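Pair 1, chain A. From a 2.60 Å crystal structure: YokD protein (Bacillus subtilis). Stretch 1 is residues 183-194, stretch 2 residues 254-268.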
# COMPACT_ATOMS: atom_id res chain seq x y z
N CYS A 183 -12.35 -16.08 -9.52
CA CYS A 183 -13.53 -16.29 -10.34
C CYS A 183 -14.28 -17.59 -10.03
O CYS A 183 -15.51 -17.64 -10.13
CB CYS A 183 -13.16 -16.25 -11.83
SG CYS A 183 -12.08 -17.58 -12.35
N PHE A 184 -13.55 -18.64 -9.64
CA PHE A 184 -14.18 -19.91 -9.32
C PHE A 184 -15.25 -19.82 -8.23
O PHE A 184 -16.26 -20.53 -8.29
CB PHE A 184 -13.12 -20.93 -8.92
CG PHE A 184 -12.30 -21.42 -10.07
CD1 PHE A 184 -11.01 -21.89 -9.87
CD2 PHE A 184 -12.82 -21.40 -11.36
CE1 PHE A 184 -10.25 -22.33 -10.95
CE2 PHE A 184 -12.07 -21.84 -12.44
CZ PHE A 184 -10.78 -22.30 -12.24
N HIS A 185 -15.03 -18.96 -7.24
CA HIS A 185 -16.00 -18.79 -6.17
C HIS A 185 -17.38 -18.61 -6.77
O HIS A 185 -18.36 -19.11 -6.22
CB HIS A 185 -15.69 -17.56 -5.30
CG HIS A 185 -14.56 -17.76 -4.33
ND1 HIS A 185 -14.60 -18.69 -3.32
CD2 HIS A 185 -13.39 -17.08 -4.18
CE1 HIS A 185 -13.50 -18.59 -2.58
NE2 HIS A 185 -12.76 -17.62 -3.08
N LEU A 186 -17.48 -17.88 -7.88
CA LEU A 186 -18.78 -17.65 -8.50
C LEU A 186 -19.53 -18.96 -8.80
O LEU A 186 -20.75 -19.04 -8.59
CB LEU A 186 -18.62 -16.84 -9.79
CG LEU A 186 -19.88 -16.56 -10.63
CD1 LEU A 186 -20.92 -15.74 -9.86
CD2 LEU A 186 -19.45 -15.83 -11.89
N ALA A 187 -18.82 -19.97 -9.30
CA ALA A 187 -19.45 -21.25 -9.59
C ALA A 187 -20.10 -21.84 -8.32
O ALA A 187 -21.16 -22.49 -8.40
CB ALA A 187 -18.42 -22.21 -10.15
N GLU A 188 -19.49 -21.61 -7.16
CA GLU A 188 -20.04 -22.12 -5.91
C GLU A 188 -21.44 -21.60 -5.60
O GLU A 188 -22.08 -22.09 -4.68
CB GLU A 188 -19.09 -21.82 -4.74
CG GLU A 188 -17.83 -22.67 -4.76
CD GLU A 188 -16.82 -22.32 -3.69
OE1 GLU A 188 -16.32 -21.17 -3.68
OE2 GLU A 188 -16.50 -23.20 -2.86
N TYR A 189 -21.92 -20.62 -6.36
CA TYR A 189 -23.27 -20.10 -6.15
C TYR A 189 -24.23 -20.64 -7.24
O TYR A 189 -25.39 -20.24 -7.32
CB TYR A 189 -23.29 -18.57 -6.19
CG TYR A 189 -22.48 -17.86 -5.12
CD1 TYR A 189 -21.09 -17.73 -5.24
CD2 TYR A 189 -23.10 -17.26 -4.02
CE1 TYR A 189 -20.35 -17.02 -4.31
CE2 TYR A 189 -22.36 -16.54 -3.08
CZ TYR A 189 -20.99 -16.43 -3.24
OH TYR A 189 -20.23 -15.71 -2.34
N ARG A 190 -23.72 -21.54 -8.07
CA ARG A 190 -24.50 -22.13 -9.15
C ARG A 190 -24.58 -23.66 -9.04
O ARG A 190 -24.90 -24.33 -10.02
CB ARG A 190 -23.87 -21.72 -10.49
CG ARG A 190 -23.76 -20.21 -10.63
CD ARG A 190 -23.04 -19.72 -11.88
NE ARG A 190 -23.30 -18.30 -12.09
CZ ARG A 190 -22.78 -17.56 -13.06
NH1 ARG A 190 -21.95 -18.09 -13.95
NH2 ARG A 190 -23.11 -16.28 -13.16
N ILE A 191 -24.30 -24.19 -7.85
CA ILE A 191 -24.32 -25.63 -7.62
C ILE A 191 -25.24 -26.06 -6.47
O ILE A 191 -25.57 -25.25 -5.60
CB ILE A 191 -22.91 -26.18 -7.34
CG1 ILE A 191 -22.34 -25.58 -6.05
CG2 ILE A 191 -22.02 -25.90 -8.54
CD1 ILE A 191 -21.23 -26.40 -5.43
N PRO A 192 -25.67 -27.33 -6.46
CA PRO A 192 -26.57 -27.90 -5.44
C PRO A 192 -26.07 -27.80 -4.00
O PRO A 192 -26.83 -27.51 -3.08
CB PRO A 192 -26.72 -29.35 -5.89
CG PRO A 192 -26.60 -29.24 -7.37
CD PRO A 192 -25.43 -28.31 -7.54
N TYR A 193 -24.78 -28.04 -3.82
CA TYR A 193 -24.19 -27.96 -2.51
C TYR A 193 -24.07 -26.52 -2.05
O TYR A 193 -23.72 -25.64 -2.83
CB TYR A 193 -22.82 -28.60 -2.55
CG TYR A 193 -22.06 -28.40 -1.27
CD1 TYR A 193 -22.50 -28.97 -0.08
CD2 TYR A 193 -20.92 -27.60 -1.24
CE1 TYR A 193 -21.83 -28.75 1.11
CE2 TYR A 193 -20.24 -27.37 -0.06
CZ TYR A 193 -20.70 -27.95 1.12
OH TYR A 193 -20.05 -27.71 2.32
N GLN A 194 -24.37 -26.28 -0.77
CA GLN A 194 -24.28 -24.94 -0.19
C GLN A 194 -24.30 -24.90 1.31
O GLN A 194 -25.34 -25.11 1.91
CB GLN A 194 -25.42 -24.05 -0.67
CG GLN A 194 -25.15 -23.30 -1.94
CD GLN A 194 -26.17 -22.22 -2.20
OE1 GLN A 194 -26.04 -21.46 -3.16
NE2 GLN A 194 -27.20 -22.14 -1.36
N GLU A 254 -15.43 -19.05 -19.32
CA GLU A 254 -15.11 -20.43 -19.64
C GLU A 254 -14.65 -21.17 -18.39
O GLU A 254 -14.93 -22.35 -18.21
CB GLU A 254 -14.02 -20.41 -20.69
CG GLU A 254 -13.62 -21.70 -21.34
CD GLU A 254 -12.88 -21.43 -22.64
OE1 GLU A 254 -12.02 -22.25 -23.03
OE2 GLU A 254 -13.16 -20.41 -23.28
N ALA A 255 -13.94 -20.46 -17.53
CA ALA A 255 -13.43 -21.04 -16.30
C ALA A 255 -14.56 -21.25 -15.30
O ALA A 255 -14.63 -22.27 -14.64
CB ALA A 255 -12.34 -20.12 -15.70
N VAL A 256 -15.44 -20.27 -15.18
CA VAL A 256 -16.53 -20.43 -14.23
C VAL A 256 -17.41 -21.61 -14.61
O VAL A 256 -17.74 -22.46 -13.77
CB VAL A 256 -17.41 -19.15 -14.13
CG1 VAL A 256 -18.52 -19.36 -13.11
CG2 VAL A 256 -16.56 -17.96 -13.70
N ASP A 257 -17.78 -21.69 -15.88
CA ASP A 257 -18.64 -22.76 -16.34
C ASP A 257 -18.07 -24.13 -16.04
O ASP A 257 -18.80 -24.99 -15.56
CB ASP A 257 -18.92 -22.62 -17.84
CG ASP A 257 -19.82 -21.44 -18.15
OD1 ASP A 257 -20.52 -20.98 -17.22
OD2 ASP A 257 -19.83 -20.98 -19.32
N PHE A 258 -16.78 -24.33 -16.30
CA PHE A 258 -16.14 -25.61 -16.04
C PHE A 258 -16.12 -25.91 -14.55
O PHE A 258 -16.32 -27.05 -14.15
CB PHE A 258 -14.71 -25.60 -16.56
CG PHE A 258 -14.02 -26.92 -16.42
CD1 PHE A 258 -14.14 -27.90 -17.41
CD2 PHE A 258 -13.25 -27.21 -15.29
CE1 PHE A 258 -13.51 -29.14 -17.28
CE2 PHE A 258 -12.62 -28.44 -15.14
CZ PHE A 258 -12.75 -29.41 -16.13
N ALA A 259 -15.88 -24.89 -13.74
CA ALA A 259 -15.85 -25.03 -12.29
C ALA A 259 -17.19 -25.55 -11.79
O ALA A 259 -17.26 -26.42 -10.91
CB ALA A 259 -15.54 -23.69 -11.67
N GLU A 260 -18.26 -25.01 -12.34
CA GLU A 260 -19.59 -25.42 -11.96
C GLU A 260 -19.74 -26.92 -12.21
O GLU A 260 -20.05 -27.67 -11.29
CB GLU A 260 -20.63 -24.62 -12.77
CG GLU A 260 -22.05 -25.16 -12.71
CD GLU A 260 -23.05 -24.19 -13.29
OE1 GLU A 260 -22.71 -23.52 -14.28
OE2 GLU A 260 -24.18 -24.10 -12.76
N LYS A 261 -19.48 -27.35 -13.43
CA LYS A 261 -19.60 -28.75 -13.78
C LYS A 261 -18.73 -29.69 -12.95
O LYS A 261 -19.21 -30.70 -12.44
CB LYS A 261 -19.33 -28.93 -15.27
CG LYS A 261 -20.41 -28.26 -16.09
CD LYS A 261 -20.21 -28.39 -17.58
CE LYS A 261 -21.42 -27.83 -18.30
NZ LYS A 261 -21.37 -28.09 -19.76
N TRP A 262 -17.46 -29.35 -12.80
CA TRP A 262 -16.56 -30.16 -11.99
C TRP A 262 -17.20 -30.32 -10.60
O TRP A 262 -17.26 -31.41 -10.07
CB TRP A 262 -15.20 -29.48 -11.87
CG TRP A 262 -14.15 -30.31 -11.21
CD1 TRP A 262 -13.18 -31.04 -11.82
CD2 TRP A 262 -13.95 -30.48 -9.80
NE1 TRP A 262 -12.38 -31.65 -10.88
CE2 TRP A 262 -12.83 -31.33 -9.63
CE3 TRP A 262 -14.61 -30.00 -8.66
CZ2 TRP A 262 -12.35 -31.70 -8.37
CZ3 TRP A 262 -14.14 -30.37 -7.41
CH2 TRP A 262 -13.02 -31.21 -7.28
N PHE A 263 -17.67 -29.21 -10.03
CA PHE A 263 -18.32 -29.25 -8.72
C PHE A 263 -19.60 -30.10 -8.73
O PHE A 263 -19.77 -30.96 -7.88
CB PHE A 263 -18.70 -27.83 -8.25
CG PHE A 263 -17.55 -27.02 -7.72
CD1 PHE A 263 -16.68 -27.55 -6.79
CD2 PHE A 263 -17.37 -25.70 -8.13
CE1 PHE A 263 -15.64 -26.79 -6.27
CE2 PHE A 263 -16.33 -24.93 -7.61
CZ PHE A 263 -15.46 -25.48 -6.68
N ILE A 264 -20.49 -29.83 -9.68
CA ILE A 264 -21.75 -30.54 -9.78
C ILE A 264 -21.60 -32.06 -9.89
O ILE A 264 -22.25 -32.82 -9.16
CB ILE A 264 -22.59 -30.06 -11.00
CG1 ILE A 264 -23.03 -28.61 -10.80
CG2 ILE A 264 -23.82 -30.94 -11.18
CD1 ILE A 264 -23.85 -28.05 -11.95
N ASN A 265 -20.73 -32.49 -10.80
CA ASN A 265 -20.52 -33.91 -11.01
C ASN A 265 -19.59 -34.56 -10.01
O ASN A 265 -19.43 -35.78 -9.99
CB ASN A 265 -19.98 -34.14 -12.42
CG ASN A 265 -21.03 -33.90 -13.51
OD1 ASN A 265 -22.16 -34.39 -13.40
ND2 ASN A 265 -20.67 -33.15 -14.54
N ASN A 266 -18.96 -33.77 -9.15
CA ASN A 266 -18.06 -34.38 -8.20
C ASN A 266 -18.68 -34.52 -6.83
O ASN A 266 -18.18 -35.29 -6.03
CB ASN A 266 -16.81 -33.57 -8.09
CG ASN A 266 -15.56 -34.35 -8.47
OD1 ASN A 266 -15.33 -34.67 -9.63
ND2 ASN A 266 -14.73 -34.62 -7.48
N ASP A 267 -19.75 -33.76 -6.53
CA ASP A 267 -20.41 -33.90 -5.22
C ASP A 267 -21.62 -34.81 -5.41
O ASP A 267 -22.16 -35.33 -4.44
CB ASP A 267 -20.89 -32.57 -4.62
CG ASP A 267 -19.82 -31.49 -4.64
OD1 ASP A 267 -18.62 -31.84 -4.43
OD2 ASP A 267 -20.18 -30.30 -4.87
N SER A 268 -22.04 -34.99 -6.66
CA SER A 268 -23.18 -35.84 -6.97
C SER A 268 -22.76 -37.30 -7.41
O SER A 268 -23.31 -38.30 -6.92
CB SER A 268 -24.05 -35.15 -8.05
OG SER A 268 -23.98 -35.83 -9.27

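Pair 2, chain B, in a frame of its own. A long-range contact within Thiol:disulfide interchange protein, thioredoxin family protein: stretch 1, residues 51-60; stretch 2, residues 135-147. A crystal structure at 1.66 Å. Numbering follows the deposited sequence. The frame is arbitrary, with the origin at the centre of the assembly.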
# COMPACT_ATOMS: atom_id res chain seq x y z
N SER B 51 -2.96 0.39 14.44
CA SER B 51 -4.29 -0.18 14.56
C SER B 51 -4.68 -0.93 13.28
O SER B 51 -5.26 -2.06 13.30
CB SER B 51 -5.29 0.96 14.79
OG SER B 51 -6.53 0.32 15.09
N GLU B 52 -4.29 -0.37 12.17
CA GLU B 52 -4.77 -0.92 10.91
C GLU B 52 -3.89 -1.98 10.30
O GLU B 52 -4.43 -2.88 9.54
CB GLU B 52 -5.19 0.10 9.91
CG GLU B 52 -4.16 0.90 9.36
CD GLU B 52 -4.70 1.81 8.21
OE1 GLU B 52 -5.90 2.24 8.24
OE2 GLU B 52 -3.92 2.06 7.27
N ILE B 53 -2.57 -1.89 10.54
CA ILE B 53 -1.70 -2.88 9.84
C ILE B 53 -2.04 -4.34 10.19
O ILE B 53 -1.99 -5.18 9.28
CB ILE B 53 -0.24 -2.53 10.03
CG1 ILE B 53 0.06 -1.34 9.07
CG2 ILE B 53 0.69 -3.78 9.69
CD1 ILE B 53 1.38 -0.67 9.33
N PRO B 54 -2.38 -4.70 11.41
CA PRO B 54 -2.79 -6.11 11.65
C PRO B 54 -4.02 -6.53 10.86
O PRO B 54 -4.13 -7.72 10.44
CB PRO B 54 -3.03 -6.18 13.15
CG PRO B 54 -2.08 -5.10 13.68
CD PRO B 54 -2.10 -3.97 12.68
N ASP B 55 -4.96 -5.62 10.59
CA ASP B 55 -6.14 -5.96 9.77
C ASP B 55 -5.67 -6.13 8.32
O ASP B 55 -6.19 -6.97 7.64
CB ASP B 55 -7.19 -4.84 9.85
CG ASP B 55 -7.85 -4.80 11.28
OD1 ASP B 55 -7.84 -5.81 11.97
OD2 ASP B 55 -8.43 -3.77 11.67
N MSE B 56 -4.75 -5.29 7.88
CA MSE B 56 -4.19 -5.39 6.52
C MSE B 56 -3.56 -6.78 6.37
O MSE B 56 -3.73 -7.40 5.31
CB MSE B 56 -3.15 -4.31 6.21
CG MSE B 56 -3.89 -3.00 6.07
SE MSE B 56 -2.55 -1.53 5.90
CE MSE B 56 -1.51 -2.24 4.57
N VAL B 57 -2.83 -7.18 7.40
CA VAL B 57 -2.11 -8.52 7.30
C VAL B 57 -3.20 -9.61 7.18
O VAL B 57 -3.04 -10.55 6.37
CB VAL B 57 -1.24 -8.72 8.55
CG1 VAL B 57 -0.72 -10.18 8.62
CG2 VAL B 57 -0.03 -7.79 8.45
N GLN B 58 -4.28 -9.53 7.95
CA GLN B 58 -5.31 -10.54 7.78
C GLN B 58 -5.95 -10.53 6.39
O GLN B 58 -6.25 -11.60 5.79
CB GLN B 58 -6.42 -10.41 8.83
CG GLN B 58 -7.20 -11.72 8.94
CD GLN B 58 -6.37 -12.91 9.44
OE1 GLN B 58 -5.73 -12.84 10.49
NE2 GLN B 58 -6.32 -13.99 8.64
N VAL B 59 -6.25 -9.34 5.88
CA VAL B 59 -6.81 -9.23 4.53
C VAL B 59 -5.81 -9.79 3.46
O VAL B 59 -6.21 -10.47 2.47
CB VAL B 59 -7.20 -7.75 4.22
CG1 VAL B 59 -7.63 -7.58 2.75
CG2 VAL B 59 -8.38 -7.36 5.18
N GLN B 60 -4.54 -9.51 3.63
CA GLN B 60 -3.51 -10.08 2.73
C GLN B 60 -3.64 -11.62 2.72
O GLN B 60 -3.50 -12.22 1.65
CB GLN B 60 -2.10 -9.64 3.20
CG GLN B 60 -1.02 -10.20 2.31
CD GLN B 60 -0.86 -9.43 1.04
OE1 GLN B 60 -1.36 -8.32 0.86
NE2 GLN B 60 -0.08 -9.99 0.15
N GLY B 135 -8.58 7.95 5.70
CA GLY B 135 -9.38 7.73 6.91
C GLY B 135 -9.35 6.26 7.30
O GLY B 135 -9.04 5.38 6.49
N PRO B 136 -9.67 5.94 8.57
CA PRO B 136 -9.51 4.52 8.95
C PRO B 136 -10.48 3.61 8.24
O PRO B 136 -11.61 4.03 7.87
CB PRO B 136 -9.84 4.51 10.43
CG PRO B 136 -10.97 5.53 10.43
CD PRO B 136 -10.47 6.70 9.56
N ARG B 137 -10.05 2.37 8.07
CA ARG B 137 -10.85 1.38 7.43
C ARG B 137 -10.77 0.15 8.28
O ARG B 137 -9.67 -0.23 8.76
CB ARG B 137 -10.29 1.01 6.03
CG ARG B 137 -10.41 2.09 4.92
CD ARG B 137 -11.90 2.48 4.59
NE ARG B 137 -11.87 3.61 3.67
CZ ARG B 137 -11.91 4.90 4.00
NH1 ARG B 137 -11.93 5.27 5.28
NH2 ARG B 137 -11.87 5.85 3.09
N SER B 138 -11.92 -0.48 8.43
CA SER B 138 -12.03 -1.76 9.11
C SER B 138 -11.51 -2.92 8.25
O SER B 138 -11.33 -2.80 7.03
CB SER B 138 -13.49 -2.03 9.49
OG SER B 138 -14.25 -2.56 8.39
N LYS B 139 -11.27 -4.05 8.90
CA LYS B 139 -10.99 -5.28 8.22
C LYS B 139 -12.04 -5.64 7.18
O LYS B 139 -11.75 -5.86 6.00
CB LYS B 139 -10.77 -6.39 9.24
CG LYS B 139 -10.14 -7.62 8.63
CD LYS B 139 -9.65 -8.58 9.75
CE LYS B 139 -10.81 -9.00 10.71
NZ LYS B 139 -10.35 -10.18 11.54
N ALA B 140 -13.31 -5.58 7.57
CA ALA B 140 -14.36 -5.85 6.64
C ALA B 140 -14.39 -4.81 5.50
O ALA B 140 -14.74 -5.21 4.34
CB ALA B 140 -15.73 -5.86 7.38
N ASP B 141 -14.08 -3.53 5.79
CA ASP B 141 -14.03 -2.48 4.72
C ASP B 141 -12.89 -2.81 3.74
O ASP B 141 -13.11 -2.80 2.52
CB ASP B 141 -13.70 -1.05 5.24
CG ASP B 141 -14.81 -0.46 6.10
OD1 ASP B 141 -16.00 -0.83 5.84
OD2 ASP B 141 -14.47 0.36 7.03
N PHE B 142 -11.73 -3.21 4.27
CA PHE B 142 -10.65 -3.53 3.31
C PHE B 142 -11.06 -4.75 2.49
O PHE B 142 -10.76 -4.86 1.33
CB PHE B 142 -9.34 -3.87 4.04
CG PHE B 142 -8.54 -2.70 4.42
CD1 PHE B 142 -7.98 -1.83 3.46
CD2 PHE B 142 -8.29 -2.45 5.77
CE1 PHE B 142 -7.18 -0.73 3.87
CE2 PHE B 142 -7.51 -1.35 6.17
CZ PHE B 142 -6.96 -0.47 5.21
N ASP B 143 -11.65 -5.74 3.11
CA ASP B 143 -12.09 -6.88 2.32
C ASP B 143 -13.04 -6.58 1.14
O ASP B 143 -12.90 -7.05 0.03
CB ASP B 143 -12.68 -7.81 3.35
CG ASP B 143 -12.70 -9.14 2.89
OD1 ASP B 143 -11.60 -9.77 2.97
OD2 ASP B 143 -13.80 -9.48 2.40
N ARG B 144 -14.00 -5.71 1.39
CA ARG B 144 -14.93 -5.26 0.36
C ARG B 144 -14.23 -4.39 -0.69
O ARG B 144 -14.52 -4.46 -1.83
CB ARG B 144 -16.07 -4.45 0.98
CG ARG B 144 -17.03 -5.18 1.88
CD ARG B 144 -18.37 -4.42 2.09
NE ARG B 144 -18.98 -3.92 0.85
CZ ARG B 144 -19.62 -2.75 0.72
NH1 ARG B 144 -19.77 -1.93 1.79
NH2 ARG B 144 -20.12 -2.40 -0.46
N ILE B 145 -13.29 -3.58 -0.25
CA ILE B 145 -12.51 -2.75 -1.22
C ILE B 145 -11.74 -3.66 -2.14
O ILE B 145 -11.71 -3.48 -3.35
CB ILE B 145 -11.57 -1.76 -0.49
CG1 ILE B 145 -12.37 -0.66 0.24
CG2 ILE B 145 -10.51 -1.11 -1.45
CD1 ILE B 145 -11.57 -0.03 1.34
N VAL B 146 -11.12 -4.69 -1.58
CA VAL B 146 -10.36 -5.61 -2.45
C VAL B 146 -11.30 -6.28 -3.46
O VAL B 146 -10.93 -6.35 -4.62
CB VAL B 146 -9.62 -6.63 -1.57
CG1 VAL B 146 -9.11 -7.81 -2.49
CG2 VAL B 146 -8.52 -5.94 -0.85
N LYS B 147 -12.48 -6.78 -3.00
CA LYS B 147 -13.46 -7.42 -3.88
C LYS B 147 -13.84 -6.49 -5.04
O LYS B 147 -13.84 -6.89 -6.20
CB LYS B 147 -14.71 -7.84 -3.08
CG LYS B 147 -15.57 -8.88 -3.72
CD LYS B 147 -16.26 -9.69 -2.58
CE LYS B 147 -17.16 -10.75 -3.18
NZ LYS B 147 -16.48 -11.33 -4.40
O HOH W 1 -6.47 4.50 6.54
O HOH W 2 -8.16 -1.32 10.46
O HOH W 3 -11.39 -3.59 12.18

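Two short segments crossing at a moderate angle pose the same packing problem whatever their sequences, and the two pairs compared here answer it on nearly the same backbone. In pair 1 the helical axes approach to 8.0 Å with 45° between their N-to-C directions; in pair 2 the values are 9.3 Å and 44°, and the signed crossing angle is negative in both. Fourteen central residues superpose with an RMSD of 0.6 Å. The match covers C183(A) to I191(A) on S51(B) to V59(B), and A259(A) to S268(A) on S138(B) to K147(B). It holds even though the first segment of pair 1 is a weakly bonded helix that passes through a type I turn from A187(A) to R190(A), whereas that of pair 2 is helical throughout, with a kink around P54(B) and D55(B).

The best conserved element is an aromatic ring. F263(A) and F142(B) coincide within 0.2 Å at CA, both take the m rotamer, and their side-chain centres lie 0.4 Å apart. Each ring meets the residue at the E188(A)/M56(B) position, where the side-chain centres also nearly coincide. In pair 1, CG of E188(A) lies 3.9 Å from CE2 of F263(A); in pair 2, CG of the selenomethionine M56(B) lies 4.0 Å from CE2 of F142(B), over one face of the ring in a CH-pi contact. The aliphatic part of a glutamate thus occupies much the same place as a wholly apolar chain, while the glutamate's OE1 accepts a hydrogen bond from ND1 of H185(A).

A second shared solution is the beta-branched residue at I191(A)/V59(B). CG2 of I191(A) packs 3.9 Å from CB of F263(A) and 3.7 Å from CG1 of I264(A). CG2 of V59(B) approaches CB of F142(B) at 3.8 Å, and its CG1 reaches CG2 of V146(B) at 4.1 Å. V59(B) is a knob among K139(B), F142(B), D143(B) and V146(B).

In pair 1 the knob is instead A187(A), set among V256(A), A259(A), E260(A) and F263(A). Its small side chain suits close approach: its CB is 3.6 Å from CB of A259(A), and the CA atoms of A187(A) and E260(A) are 4.8 Å apart. The matching D55(B) and K139(B) have their CA atoms at 5.1 Å, but D55(B) points toward the other stretch, its CG 3.9 Å from CB of K139(B), and its carboxylate is linked to that stretch through water. One water donates to OD2 of D55(B) at 2.7 Å and to O of R137(B) at 2.5 Å.

The same contrast recurs one turn earlier. F184(A) fills its position with a ring, CD2 lying 3.6 Å from CB of A259(A). At the matching site, OE1 of E52(B) lies near the edge of the F142(B) ring, and a water donates to this OE1 at 2.9 Å and to O of G135(B) at 2.7 Å. Neither pair has a direct hydrogen bond between its stretches. The principle is that a common backbone crossing can keep one aromatic anchor while apolar packing in one case gives way to water-mediated links in the other.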